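Local coordinates for Alpha/beta hydrolase fold-3 domain-containing protein (Enterococcus faecalis, PDB 2QRU) that is of unknown function but has the alpha/beta hydrolase fold and is probably a hydrolase, at residues 9-14 with 82-87; 69-74 with 157-162; 121-126 with 209-214; 143-148 with 221-226. One frame throughout, in Å; residues are numbered along the deposited sequence. Where two conformers were deposited one is given.

Contact 1 of 4, residues 9-14 with 82-87; sequences QTLANG and TETFQL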
loop_
_atom_site.group_PDB
_atom_site.type_symbol
_atom_site.label_atom_id
_atom_site.label_comp_id
_atom_site.label_asym_id
_atom_site.label_seq_id
_atom_site.Cartn_x
_atom_site.Cartn_y
_atom_site.Cartn_z
ATOM N N GLN A 9 15.510 -9.680 -5.135
ATOM C CA GLN A 9 16.340 -10.179 -4.048
ATOM C C GLN A 9 15.412 -10.784 -2.987
ATOM O O GLN A 9 14.323 -10.270 -2.747
ATOM C CB GLN A 9 17.062 -8.989 -3.444
ATOM C CG GLN A 9 18.457 -9.226 -2.969
ATOM C CD GLN A 9 19.306 -7.977 -3.135
ATOM O OE1 GLN A 9 19.506 -7.483 -4.250
ATOM N NE2 GLN A 9 19.789 -7.443 -2.016
ATOM N N THR A 10 15.848 -11.871 -2.364
ATOM C CA THR A 10 15.080 -12.442 -1.252
ATOM C C THR A 10 15.780 -12.130 0.058
ATOM O O THR A 10 16.995 -12.353 0.206
ATOM C CB THR A 10 14.950 -13.975 -1.401
ATOM O OG1 THR A 10 14.441 -14.263 -2.707
ATOM C CG2 THR A 10 13.993 -14.549 -0.328
ATOM N N LEU A 11 14.990 -11.675 1.022
ATOM C CA LEU A 11 15.484 -11.316 2.327
ATOM C C LEU A 11 15.392 -12.539 3.243
ATOM O O LEU A 11 14.691 -13.511 2.929
ATOM C CB LEU A 11 14.640 -10.150 2.890
ATOM C CG LEU A 11 14.620 -8.912 1.971
ATOM C CD1 LEU A 11 13.545 -7.907 2.424
ATOM C CD2 LEU A 11 15.995 -8.232 1.869
ATOM N N ALA A 12 16.089 -12.465 4.372
ATOM C CA ALA A 12 16.211 -13.581 5.323
ATOM C C ALA A 12 14.900 -14.264 5.740
ATOM O O ALA A 12 14.879 -15.472 5.980
ATOM C CB ALA A 12 16.954 -13.118 6.542
ATOM N N ASN A 13 13.817 -13.496 5.845
ATOM C CA ASN A 13 12.537 -14.038 6.308
ATOM C C ASN A 13 11.666 -14.598 5.176
ATOM O O ASN A 13 10.539 -15.037 5.421
ATOM C CB ASN A 13 11.759 -12.981 7.121
ATOM C CG ASN A 13 11.253 -11.847 6.265
ATOM O OD1 ASN A 13 11.652 -11.707 5.104
ATOM N ND2 ASN A 13 10.372 -11.016 6.839
ATOM N N GLY A 14 12.195 -14.601 3.948
ATOM C CA GLY A 14 11.457 -15.140 2.804
ATOM C C GLY A 14 10.755 -14.111 1.930
ATOM O O GLY A 14 10.330 -14.442 0.812
ATOM N N THR A 82 7.192 -4.887 9.472
ATOM C CA THR A 82 8.232 -4.175 10.213
ATOM C C THR A 82 9.537 -4.973 10.144
ATOM O O THR A 82 10.576 -4.429 9.759
ATOM C CB THR A 82 7.831 -3.971 11.668
ATOM O OG1 THR A 82 6.591 -3.250 11.725
ATOM C CG2 THR A 82 8.898 -3.174 12.402
ATOM N N GLU A 83 9.449 -6.269 10.418
ATOM C CA GLU A 83 10.611 -7.168 10.296
ATOM C C GLU A 83 11.258 -7.035 8.919
ATOM O O GLU A 83 12.503 -6.924 8.794
ATOM C CB GLU A 83 10.214 -8.635 10.508
ATOM C CG GLU A 83 11.437 -9.575 10.379
ATOM C CD GLU A 83 11.110 -11.076 10.397
ATOM O OE1 GLU A 83 10.000 -11.457 9.941
ATOM O OE2 GLU A 83 11.998 -11.865 10.844
ATOM N N THR A 84 10.416 -7.110 7.892
ATOM C CA THR A 84 10.861 -7.078 6.498
ATOM C C THR A 84 11.555 -5.759 6.188
ATOM O O THR A 84 12.626 -5.737 5.539
ATOM C CB THR A 84 9.684 -7.308 5.530
ATOM O OG1 THR A 84 9.045 -8.557 5.862
ATOM C CG2 THR A 84 10.193 -7.382 4.093
ATOM N N PHE A 85 10.970 -4.663 6.674
ATOM C CA PHE A 85 11.605 -3.370 6.442
ATOM C C PHE A 85 12.976 -3.307 7.094
ATOM O O PHE A 85 13.936 -2.819 6.493
ATOM C CB PHE A 85 10.764 -2.183 6.921
ATOM C CG PHE A 85 11.388 -0.878 6.552
ATOM C CD1 PHE A 85 11.092 -0.284 5.319
ATOM C CD2 PHE A 85 12.360 -0.293 7.376
ATOM C CE1 PHE A 85 11.726 0.912 4.935
ATOM C CE2 PHE A 85 12.996 0.917 6.979
ATOM C CZ PHE A 85 12.679 1.496 5.785
ATOM N N GLN A 86 13.059 -3.790 8.335
ATOM C CA GLN A 86 14.328 -3.787 9.042
ATOM C C GLN A 86 15.420 -4.565 8.272
ATOM O O GLN A 86 16.537 -4.073 8.139
ATOM C CB GLN A 86 14.160 -4.325 10.461
ATOM C CG GLN A 86 13.386 -3.389 11.360
ATOM C CD GLN A 86 13.379 -3.926 12.781
ATOM O OE1 GLN A 86 12.538 -4.752 13.142
ATOM N NE2 GLN A 86 14.357 -3.506 13.578
ATOM N N LEU A 87 15.073 -5.731 7.731
ATOM C CA LEU A 87 16.009 -6.510 6.885
ATOM C C LEU A 87 16.357 -5.748 5.605
ATOM O O LEU A 87 17.519 -5.725 5.174
ATOM C CB LEU A 87 15.423 -7.875 6.532
ATOM C CG LEU A 87 15.169 -8.826 7.707
ATOM C CD1 LEU A 87 14.300 -10.008 7.282
ATOM C CD2 LEU A 87 16.485 -9.287 8.375
#
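N13 donates both hydrogens of its carboxamide nitrogen to T84 and E83 of helix 74-93. N13 ND2 lies 3.0 Å from T84 OG1 and 3.2 Å from E83 OE1, and both bonds are nearly straight. Both acceptors lie close to the amide plane, so the pair fixes the rotation of the group about its last bond. E83 comes tip to tip with the amide, and its OE1 is met from above the carboxylate plane, the two planes standing 87° apart. T84 OG1 also bonds to the carbonyl O of T80 one turn back along the helix, while N13 OD1 accepts from the backbone N of A15; every polar atom of the amide thus has a partner. N13 sits in a type I turn from L11 to G14, closed by G14 N on L11 O at 2.9 Å, which joins the antiparallel strands 7-10 and 16-20 at the edge of the sheet. Beside the amide, L87 CD1 packs against N13 CG at 3.7 Å, and L11 CD1 meets T84 CG2 at 3.8 Å, the two side chains crossing at about a right angle. The hairpin turn is therefore pinned to the helix by one fully paired amide, with L11 and L87 packing beside it.

Contact 2 of 4, residues 69-74 with 157-162; sequences APNTKI and AIDQTK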
loop_
_atom_site.group_PDB
_atom_site.type_symbol
_atom_site.label_atom_id
_atom_site.label_comp_id
_atom_site.label_asym_id
_atom_site.label_seq_id
_atom_site.Cartn_x
_atom_site.Cartn_y
_atom_site.Cartn_z
ATOM N N ALA A 69 -3.764 -12.155 3.837
ATOM C CA ALA A 69 -4.884 -12.763 4.554
ATOM C C ALA A 69 -5.742 -13.583 3.580
ATOM O O ALA A 69 -5.666 -13.377 2.354
ATOM C CB ALA A 69 -5.713 -11.657 5.252
ATOM N N PRO A 70 -6.543 -14.543 4.096
ATOM C CA PRO A 70 -6.715 -14.951 5.501
ATOM C C PRO A 70 -5.573 -15.818 6.031
ATOM O O PRO A 70 -5.560 -16.125 7.236
ATOM C CB PRO A 70 -8.013 -15.778 5.469
ATOM C CG PRO A 70 -7.983 -16.430 4.081
ATOM C CD PRO A 70 -7.339 -15.380 3.169
ATOM N N ASN A 71 -4.666 -16.243 5.131
ATOM C CA ASN A 71 -3.545 -17.151 5.451
ATOM C C ASN A 71 -2.724 -16.610 6.618
ATOM O O ASN A 71 -2.346 -17.366 7.518
ATOM C CB ASN A 71 -2.658 -17.388 4.227
ATOM C CG ASN A 71 -3.444 -17.828 3.010
ATOM O OD1 ASN A 71 -4.476 -17.245 2.675
ATOM N ND2 ASN A 71 -2.949 -18.858 2.323
ATOM N N THR A 72 -2.520 -15.289 6.629
ATOM C CA THR A 72 -1.857 -14.581 7.716
ATOM C C THR A 72 -2.771 -13.417 8.123
ATOM O O THR A 72 -3.276 -12.713 7.246
ATOM C CB THR A 72 -0.489 -14.030 7.264
ATOM O OG1 THR A 72 0.349 -15.121 6.833
ATOM C CG2 THR A 72 0.190 -13.292 8.392
ATOM N N LYS A 73 -3.004 -13.249 9.432
ATOM C CA LYS A 73 -3.931 -12.220 9.959
ATOM C C LYS A 73 -3.268 -10.844 9.999
ATOM O O LYS A 73 -2.042 -10.758 9.984
ATOM C CB LYS A 73 -4.458 -12.612 11.354
ATOM C CG LYS A 73 -5.202 -13.952 11.370
ATOM C CD LYS A 73 -6.124 -14.094 10.152
ATOM C CE LYS A 73 -6.971 -15.356 10.274
ATOM N NZ LYS A 73 -7.658 -15.701 9.004
ATOM N N ILE A 74 -4.056 -9.771 10.032
ATOM C CA ILE A 74 -3.480 -8.427 9.824
ATOM C C ILE A 74 -2.429 -8.079 10.875
ATOM O O ILE A 74 -1.390 -7.497 10.546
ATOM C CB ILE A 74 -4.548 -7.328 9.781
ATOM C CG1 ILE A 74 -5.331 -7.400 8.465
ATOM C CG2 ILE A 74 -3.886 -5.924 9.920
ATOM C CD1 ILE A 74 -6.331 -6.224 8.292
ATOM N N ALA A 157 -10.532 -23.532 -5.031
ATOM C CA ALA A 157 -9.157 -23.901 -5.358
ATOM C C ALA A 157 -8.076 -22.975 -4.775
ATOM O O ALA A 157 -6.879 -23.238 -4.932
ATOM C CB ALA A 157 -8.994 -24.026 -6.878
ATOM N N ILE A 158 -8.479 -21.884 -4.126
ATOM C CA ILE A 158 -7.500 -20.921 -3.595
ATOM C C ILE A 158 -7.089 -21.318 -2.176
ATOM O O ILE A 158 -7.940 -21.438 -1.293
ATOM C CB ILE A 158 -8.049 -19.488 -3.591
ATOM C CG1 ILE A 158 -8.471 -19.061 -5.003
ATOM C CG2 ILE A 158 -6.994 -18.528 -3.040
ATOM C CD1 ILE A 158 -9.172 -17.701 -5.075
ATOM N N ASP A 159 -5.793 -21.516 -1.959
ATOM C CA ASP A 159 -5.321 -21.945 -0.651
ATOM C C ASP A 159 -5.412 -20.832 0.388
ATOM O O ASP A 159 -4.950 -19.694 0.142
ATOM C CB ASP A 159 -3.874 -22.435 -0.705
ATOM C CG ASP A 159 -3.318 -22.694 0.686
ATOM O OD1 ASP A 159 -3.860 -23.576 1.389
ATOM O OD2 ASP A 159 -2.382 -21.981 1.100
ATOM N N GLN A 160 -5.983 -21.177 1.545
ATOM C CA GLN A 160 -6.109 -20.241 2.676
ATOM C C GLN A 160 -5.199 -20.605 3.867
ATOM O O GLN A 160 -5.196 -19.906 4.884
ATOM C CB GLN A 160 -7.568 -20.157 3.152
ATOM C CG GLN A 160 -8.560 -19.684 2.095
ATOM C CD GLN A 160 -9.978 -19.558 2.628
ATOM O OE1 GLN A 160 -10.198 -19.250 3.799
ATOM N NE2 GLN A 160 -10.950 -19.786 1.760
ATOM N N THR A 161 -4.424 -21.676 3.721
ATOM C CA THR A 161 -3.677 -22.237 4.842
ATOM C C THR A 161 -2.249 -21.710 4.963
ATOM O O THR A 161 -1.890 -21.118 5.995
ATOM C CB THR A 161 -3.644 -23.777 4.759
ATOM O OG1 THR A 161 -4.971 -24.261 4.501
ATOM C CG2 THR A 161 -3.114 -24.368 6.059
ATOM N N LYS A 162 -1.441 -21.930 3.909
ATOM C CA LYS A 162 -0.007 -21.685 3.998
ATOM C C LYS A 162 0.289 -20.196 3.744
ATOM O O LYS A 162 -0.481 -19.541 3.038
ATOM C CB LYS A 162 0.745 -22.553 2.983
ATOM C CG LYS A 162 0.462 -24.063 3.131
ATOM C CD LYS A 162 0.778 -24.769 1.822
ATOM C CE LYS A 162 0.200 -26.175 1.834
ATOM N NZ LYS A 162 0.787 -27.056 0.793
HETATM O O HOH W 1 -0.593 -19.196 6.970
#
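N71 and Q160 bring together two loops of the alpha/beta hydrolase fold, one leading from strand 59-64 to helix 74-93, the other part of the long excursion between strand 127-130 and helix 173-181. N71 buries the largest area in the contact. Its CG lies anti to the carbonyl carbon (chi1 -52°), and the amide beyond it enters the turn formed by residues 159-162. There N71 ND2 gives one hydrogen to K162 O at 2.7 Å and the other to D159 O at 3.1 Å; ND2 is tilted modestly from the carbonyl plane of K162 and stands 50° out of that of D159. N71 OD1 is taken by R172, which also bonds to A69 O and D159 O and so bridges both loops. The receiving turn is itself organised by D159, whose OD1 accepts from T161 N in an Asx turn and whose OD2 accepts from K162 N through the syn lone pair. Q160 extends beside P70, which follows a cis peptide bond, and the two side chains meet obliquely, with Q160 OE1 3.6 Å from P70 CG. A water also bridges the loops, donating to N71 O and T161 O, and on the backbone N71 CA makes a CH...O contact with Q160 O at 3.3 Å.

Contact 3 of 4, residues 121-126 with 209-214; sequences NLTPQF and TFPPCF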
loop_
_atom_site.group_PDB
_atom_site.type_symbol
_atom_site.label_atom_id
_atom_site.label_comp_id
_atom_site.label_asym_id
_atom_site.label_seq_id
_atom_site.Cartn_x
_atom_site.Cartn_y
_atom_site.Cartn_z
ATOM N N ASN A 121 13.636 4.523 15.335
ATOM C CA ASN A 121 14.449 5.625 14.786
ATOM C C ASN A 121 14.696 5.567 13.280
ATOM O O ASN A 121 15.814 5.825 12.817
ATOM C CB ASN A 121 15.794 5.718 15.522
ATOM C CG ASN A 121 15.664 6.360 16.868
ATOM O OD1 ASN A 121 15.201 7.500 16.980
ATOM N ND2 ASN A 121 16.073 5.643 17.908
ATOM N N LEU A 122 13.654 5.245 12.513
ATOM C CA LEU A 122 13.768 5.049 11.069
ATOM C C LEU A 122 12.675 5.798 10.285
ATOM O O LEU A 122 12.022 5.235 9.386
ATOM C CB LEU A 122 13.700 3.569 10.729
ATOM C CG LEU A 122 14.976 2.789 11.051
ATOM C CD1 LEU A 122 14.693 1.302 10.947
ATOM C CD2 LEU A 122 16.062 3.209 10.063
ATOM N N THR A 123 12.522 7.069 10.587
ATOM C CA THR A 123 11.445 7.866 10.014
ATOM C C THR A 123 11.612 8.061 8.484
ATOM O O THR A 123 12.680 8.462 8.022
ATOM C CB THR A 123 11.378 9.233 10.693
ATOM O OG1 THR A 123 11.355 9.061 12.123
ATOM C CG2 THR A 123 10.146 9.982 10.230
ATOM N N PRO A 124 10.557 7.769 7.702
ATOM C CA PRO A 124 10.620 8.053 6.258
ATOM C C PRO A 124 10.800 9.550 6.032
ATOM O O PRO A 124 10.371 10.345 6.871
ATOM C CB PRO A 124 9.227 7.641 5.749
ATOM C CG PRO A 124 8.733 6.615 6.813
ATOM C CD PRO A 124 9.263 7.186 8.105
ATOM N N GLN A 125 11.413 9.922 4.904
ATOM C CA GLN A 125 11.555 11.320 4.522
ATOM C C GLN A 125 10.208 11.883 4.071
ATOM O O GLN A 125 9.933 13.076 4.265
ATOM C CB GLN A 125 12.603 11.480 3.391
ATOM C CG GLN A 125 12.923 12.951 3.034
ATOM C CD GLN A 125 13.728 13.130 1.718
ATOM O OE1 GLN A 125 13.589 12.353 0.752
ATOM N NE2 GLN A 125 14.544 14.186 1.671
ATOM N N PHE A 126 9.410 11.027 3.413
ATOM C CA PHE A 126 8.110 11.420 2.884
ATOM C C PHE A 126 7.274 10.192 2.585
ATOM O O PHE A 126 7.792 9.052 2.556
ATOM C CB PHE A 126 8.288 12.246 1.610
ATOM C CG PHE A 126 8.948 11.478 0.491
ATOM C CD1 PHE A 126 8.182 10.694 -0.402
ATOM C CD2 PHE A 126 10.326 11.569 0.312
ATOM C CE1 PHE A 126 8.811 9.967 -1.453
ATOM C CE2 PHE A 126 10.962 10.867 -0.698
ATOM C CZ PHE A 126 10.208 10.059 -1.596
ATOM N N THR A 209 2.358 13.488 13.872
ATOM C CA THR A 209 3.796 13.238 14.007
ATOM C C THR A 209 4.482 12.717 12.718
ATOM O O THR A 209 5.725 12.556 12.704
ATOM C CB THR A 209 4.108 12.220 15.119
ATOM O OG1 THR A 209 3.782 10.897 14.681
ATOM C CG2 THR A 209 3.368 12.565 16.414
ATOM N N PHE A 210 3.695 12.478 11.668
ATOM C CA PHE A 210 4.213 11.823 10.463
ATOM C C PHE A 210 4.954 12.810 9.544
ATOM O O PHE A 210 4.703 14.040 9.600
ATOM C CB PHE A 210 3.056 11.132 9.680
ATOM C CG PHE A 210 2.710 9.744 10.189
ATOM C CD1 PHE A 210 3.119 9.311 11.458
ATOM C CD2 PHE A 210 1.930 8.887 9.401
ATOM C CE1 PHE A 210 2.758 8.013 11.922
ATOM C CE2 PHE A 210 1.570 7.611 9.855
ATOM C CZ PHE A 210 1.984 7.174 11.108
ATOM N N PRO A 211 5.839 12.281 8.679
ATOM C CA PRO A 211 6.526 13.110 7.691
ATOM C C PRO A 211 5.587 13.503 6.512
ATOM O O PRO A 211 4.532 12.884 6.343
ATOM C CB PRO A 211 7.633 12.187 7.154
ATOM C CG PRO A 211 7.158 10.815 7.348
ATOM C CD PRO A 211 6.214 10.851 8.561
ATOM N N PRO A 212 6.009 14.473 5.664
ATOM C CA PRO A 212 5.114 14.986 4.610
ATOM C C PRO A 212 4.596 13.934 3.680
ATOM O O PRO A 212 5.335 13.016 3.252
ATOM C CB PRO A 212 5.980 15.982 3.838
ATOM C CG PRO A 212 6.929 16.485 4.958
ATOM C CD PRO A 212 7.281 15.187 5.647
ATOM N N CYS A 213 3.323 14.079 3.348
ATOM C CA CYS A 213 2.656 13.096 2.539
ATOM C C CYS A 213 1.968 13.745 1.319
ATOM O O CYS A 213 1.360 14.864 1.445
ATOM C CB CYS A 213 1.635 12.369 3.432
ATOM S SG CYS A 213 0.668 11.138 2.480
ATOM N N PHE A 214 2.105 13.100 0.161
ATOM C CA PHE A 214 1.295 13.423 -1.029
ATOM C C PHE A 214 0.187 12.396 -1.107
ATOM O O PHE A 214 0.444 11.177 -1.196
ATOM C CB PHE A 214 2.128 13.361 -2.299
ATOM C CG PHE A 214 1.359 13.722 -3.539
ATOM C CD1 PHE A 214 0.529 12.771 -4.183
ATOM C CD2 PHE A 214 1.457 15.031 -4.051
ATOM C CE1 PHE A 214 -0.170 13.129 -5.355
ATOM C CE2 PHE A 214 0.741 15.416 -5.206
ATOM C CZ PHE A 214 -0.064 14.471 -5.869
#
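The ring of P211 packs against the backbone of P124 and Q125, at the point where two neighbouring parallel strands of the hydrolase sheet, 127-130 and 213-218, are about to begin. Followed outward, P211 CB points toward the other segment and lies 3.3 Å from P124 O, with Q125 O slightly farther off at 3.8 Å. The next atom, CG, is also 3.3 Å from P124 O, so that carbonyl oxygen rests against two ring carbons at once; P211 CG further touches P124 CB at 4.1 Å and, on the more exposed side, T123 CG2. P212 continues the packing with its CD, 3.7 Å from Q125 O. Its carbonyl then turns to F126: P212 O is 3.2 Å from F126 CA in a CH...O contact, bent to 122° at the hydrogen, and also approaches F126 CB. The phenyl group leads away from this meeting, its CG held between the backbone N and the carbonyl carbon (chi1 63°), and makes an edge-to-face contact with Y59. No hydrogen bond joins the two segments directly; regular pairing starts alongside, where P212 and F214 bond to L127. Neither P211 nor P212 has an N-H to donate, and the direct join between the segments accordingly consists of ring carbons packed on carbonyl oxygens, together with the F126 CA contact to P212 O.

Contact 4 of 4, residues 143-148 with 221-226; sequences RKLLKQ and DEEVPF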
loop_
_atom_site.group_PDB
_atom_site.type_symbol
_atom_site.label_atom_id
_atom_site.label_comp_id
_atom_site.label_asym_id
_atom_site.label_seq_id
_atom_site.Cartn_x
_atom_site.Cartn_y
_atom_site.Cartn_z
ATOM N N ARG A 143 -20.706 -2.631 0.852
ATOM C CA ARG A 143 -20.172 -2.151 -0.421
ATOM C C ARG A 143 -20.559 -3.142 -1.517
ATOM O O ARG A 143 -20.496 -4.368 -1.320
ATOM C CB ARG A 143 -18.651 -2.017 -0.362
ATOM C CG ARG A 143 -18.150 -0.905 0.566
ATOM C CD ARG A 143 -16.649 -1.006 0.798
ATOM N NE ARG A 143 -16.257 -2.261 1.455
ATOM C CZ ARG A 143 -15.001 -2.687 1.549
ATOM N NH1 ARG A 143 -14.012 -1.965 1.018
ATOM N NH2 ARG A 143 -14.727 -3.831 2.171
ATOM N N LYS A 144 -21.005 -2.622 -2.652
ATOM C CA LYS A 144 -21.225 -3.463 -3.819
ATOM C C LYS A 144 -20.174 -3.026 -4.826
ATOM O O LYS A 144 -20.189 -1.888 -5.318
ATOM C CB LYS A 144 -22.669 -3.348 -4.351
ATOM C CG LYS A 144 -23.087 -4.405 -5.405
ATOM C CD LYS A 144 -22.682 -5.841 -5.028
ATOM C CE LYS A 144 -23.534 -6.424 -3.904
ATOM N NZ LYS A 144 -22.940 -7.675 -3.330
ATOM N N LEU A 145 -19.221 -3.926 -5.063
ATOM C CA LEU A 145 -18.068 -3.659 -5.915
ATOM C C LEU A 145 -18.123 -4.559 -7.157
ATOM O O LEU A 145 -17.812 -4.112 -8.272
ATOM C CB LEU A 145 -16.765 -3.853 -5.124
ATOM C CG LEU A 145 -16.707 -3.167 -3.747
ATOM C CD1 LEU A 145 -15.493 -3.593 -2.906
ATOM C CD2 LEU A 145 -16.792 -1.647 -3.876
ATOM N N LEU A 146 -18.507 -5.818 -6.952
ATOM C CA LEU A 146 -18.840 -6.735 -8.036
ATOM C C LEU A 146 -20.313 -7.080 -7.948
ATOM O O LEU A 146 -20.761 -7.631 -6.941
ATOM C CB LEU A 146 -18.022 -8.027 -7.946
ATOM C CG LEU A 146 -16.553 -8.046 -8.380
ATOM C CD1 LEU A 146 -16.007 -9.441 -8.164
ATOM C CD2 LEU A 146 -16.362 -7.618 -9.846
ATOM N N LYS A 147 -21.059 -6.762 -9.002
ATOM C CA LYS A 147 -22.500 -7.036 -9.058
ATOM C C LYS A 147 -22.841 -8.537 -9.072
ATOM O O LYS A 147 -23.788 -8.963 -8.394
ATOM C CB LYS A 147 -23.147 -6.295 -10.247
ATOM C CG LYS A 147 -24.543 -6.775 -10.666
ATOM C CD LYS A 147 -25.363 -5.635 -11.281
ATOM C CE LYS A 147 -26.243 -6.105 -12.434
ATOM N NZ LYS A 147 -27.128 -7.243 -12.077
ATOM N N GLN A 148 -22.074 -9.323 -9.828
ATOM C CA GLN A 148 -22.314 -10.768 -9.931
ATOM C C GLN A 148 -21.849 -11.505 -8.678
ATOM O O GLN A 148 -20.723 -11.308 -8.214
ATOM C CB GLN A 148 -21.626 -11.360 -11.164
ATOM C CG GLN A 148 -22.098 -10.800 -12.492
ATOM C CD GLN A 148 -21.456 -11.509 -13.662
ATOM O OE1 GLN A 148 -21.921 -12.565 -14.095
ATOM N NE2 GLN A 148 -20.379 -10.936 -14.181
ATOM N N ASP A 221 -14.676 7.058 -5.546
ATOM C CA ASP A 221 -14.225 5.810 -4.949
ATOM C C ASP A 221 -15.338 5.135 -4.130
ATOM O O ASP A 221 -15.770 5.664 -3.094
ATOM C CB ASP A 221 -13.030 6.095 -4.032
ATOM C CG ASP A 221 -12.215 4.849 -3.703
ATOM O OD1 ASP A 221 -12.836 3.742 -3.615
ATOM O OD2 ASP A 221 -10.972 5.003 -3.504
ATOM N N GLU A 222 -15.736 3.942 -4.574
ATOM C CA GLU A 222 -16.772 3.150 -3.890
ATOM C C GLU A 222 -16.206 2.090 -2.945
ATOM O O GLU A 222 -16.975 1.467 -2.192
ATOM C CB GLU A 222 -17.618 2.415 -4.938
ATOM C CG GLU A 222 -18.164 3.325 -6.011
ATOM C CD GLU A 222 -19.618 3.633 -5.809
ATOM O OE1 GLU A 222 -20.007 3.904 -4.650
ATOM O OE2 GLU A 222 -20.368 3.602 -6.807
ATOM N N GLU A 223 -14.887 1.895 -2.978
ATOM C CA GLU A 223 -14.213 0.854 -2.182
ATOM C C GLU A 223 -13.595 1.376 -0.866
ATOM O O GLU A 223 -13.588 0.667 0.143
ATOM C CB GLU A 223 -13.158 0.149 -3.045
ATOM C CG GLU A 223 -13.702 -0.347 -4.388
ATOM C CD GLU A 223 -12.725 -1.202 -5.167
ATOM O OE1 GLU A 223 -11.887 -1.875 -4.543
ATOM O OE2 GLU A 223 -12.810 -1.217 -6.418
ATOM N N VAL A 224 -13.078 2.605 -0.888
ATOM C CA VAL A 224 -12.573 3.292 0.297
ATOM C C VAL A 224 -13.106 4.731 0.254
ATOM O O VAL A 224 -12.890 5.422 -0.752
ATOM C CB VAL A 224 -11.007 3.351 0.268
ATOM C CG1 VAL A 224 -10.452 4.128 1.479
ATOM C CG2 VAL A 224 -10.391 1.940 0.147
ATOM N N PRO A 225 -13.814 5.185 1.314
ATOM C CA PRO A 225 -14.317 6.562 1.304
ATOM C C PRO A 225 -13.143 7.533 1.163
ATOM O O PRO A 225 -12.154 7.426 1.908
ATOM C CB PRO A 225 -15.031 6.701 2.663
ATOM C CG PRO A 225 -15.314 5.277 3.087
ATOM C CD PRO A 225 -14.224 4.452 2.538
ATOM N N PHE A 226 -13.230 8.468 0.212
ATOM C CA PHE A 226 -12.053 9.329 -0.028
ATOM C C PHE A 226 -11.779 10.341 1.079
ATOM O O PHE A 226 -10.708 10.968 1.100
ATOM C CB PHE A 226 -12.019 9.917 -1.464
ATOM C CG PHE A 226 -12.784 11.209 -1.664
ATOM C CD1 PHE A 226 -14.090 11.386 -1.186
ATOM C CD2 PHE A 226 -12.198 12.229 -2.404
ATOM C CE1 PHE A 226 -14.775 12.597 -1.461
ATOM C CE2 PHE A 226 -12.879 13.426 -2.710
ATOM C CZ PHE A 226 -14.146 13.609 -2.213
#
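R143 and L145 both hold CG anti to the carbonyl carbon (chi1 -68° and -48°), and R143 then bends at chi3 (-62°), which turns NE out of the line of the chain; beyond it NH1 reaches the backbone of E223. The receiving loop, 221-226, follows strand 213-218 of the alpha/beta hydrolase fold, the region where this fold usually carries its catalytic acid. D221 OD2 bonds to H249 ND1, which is consistent with a Ser-His-Asp triad completed by S104. D221 OD1 meanwhile grips its own loop, accepting from E223 N at 2.8 Å in an Asx turn and from V224 N at 3.0 Å. In this same short turn E223 O accepts from R143. L145 supplies the apolar half of the contact. Its CD2 sits 3.5 Å from E222 O, and in the given conformer of E223 both methyls also lie against E223 CG, the two side chains crossing obliquely. R143 and L145 also rest on I180 of helix 173-181. The carboxylate of E223 is not used by the arginine; in the given conformer the E223 side chain touches H249 and lies near a bound phosphate ion, probably from the crystallisation liquor. The arginine bond itself runs from R143 NH1 to E223 O at 2.8 Å, in the carbonyl plane and on a lone pair.

From the N terminus, contact 1 opens first and closes first, fastening the hairpin turn between strands 7-10 and 16-20 to helix 74-93. Contact 2 opens inside that span, in the loop leading into the same helix, and closes beyond it at residues 157-162, so the two cross. Contact 3 starts after contact 1 has closed and joins the entrances of neighbouring strands 127-130 and 213-218; contact 4 opens within the excursion between strand 127-130 and helix 173-181 and ends after strand 213-218. Contacts 2, 3 and 4 all cross one another. Contacts 1 and 4 lie farthest apart, their centres about 33 Å from each other, on opposite sides of the chain's centre.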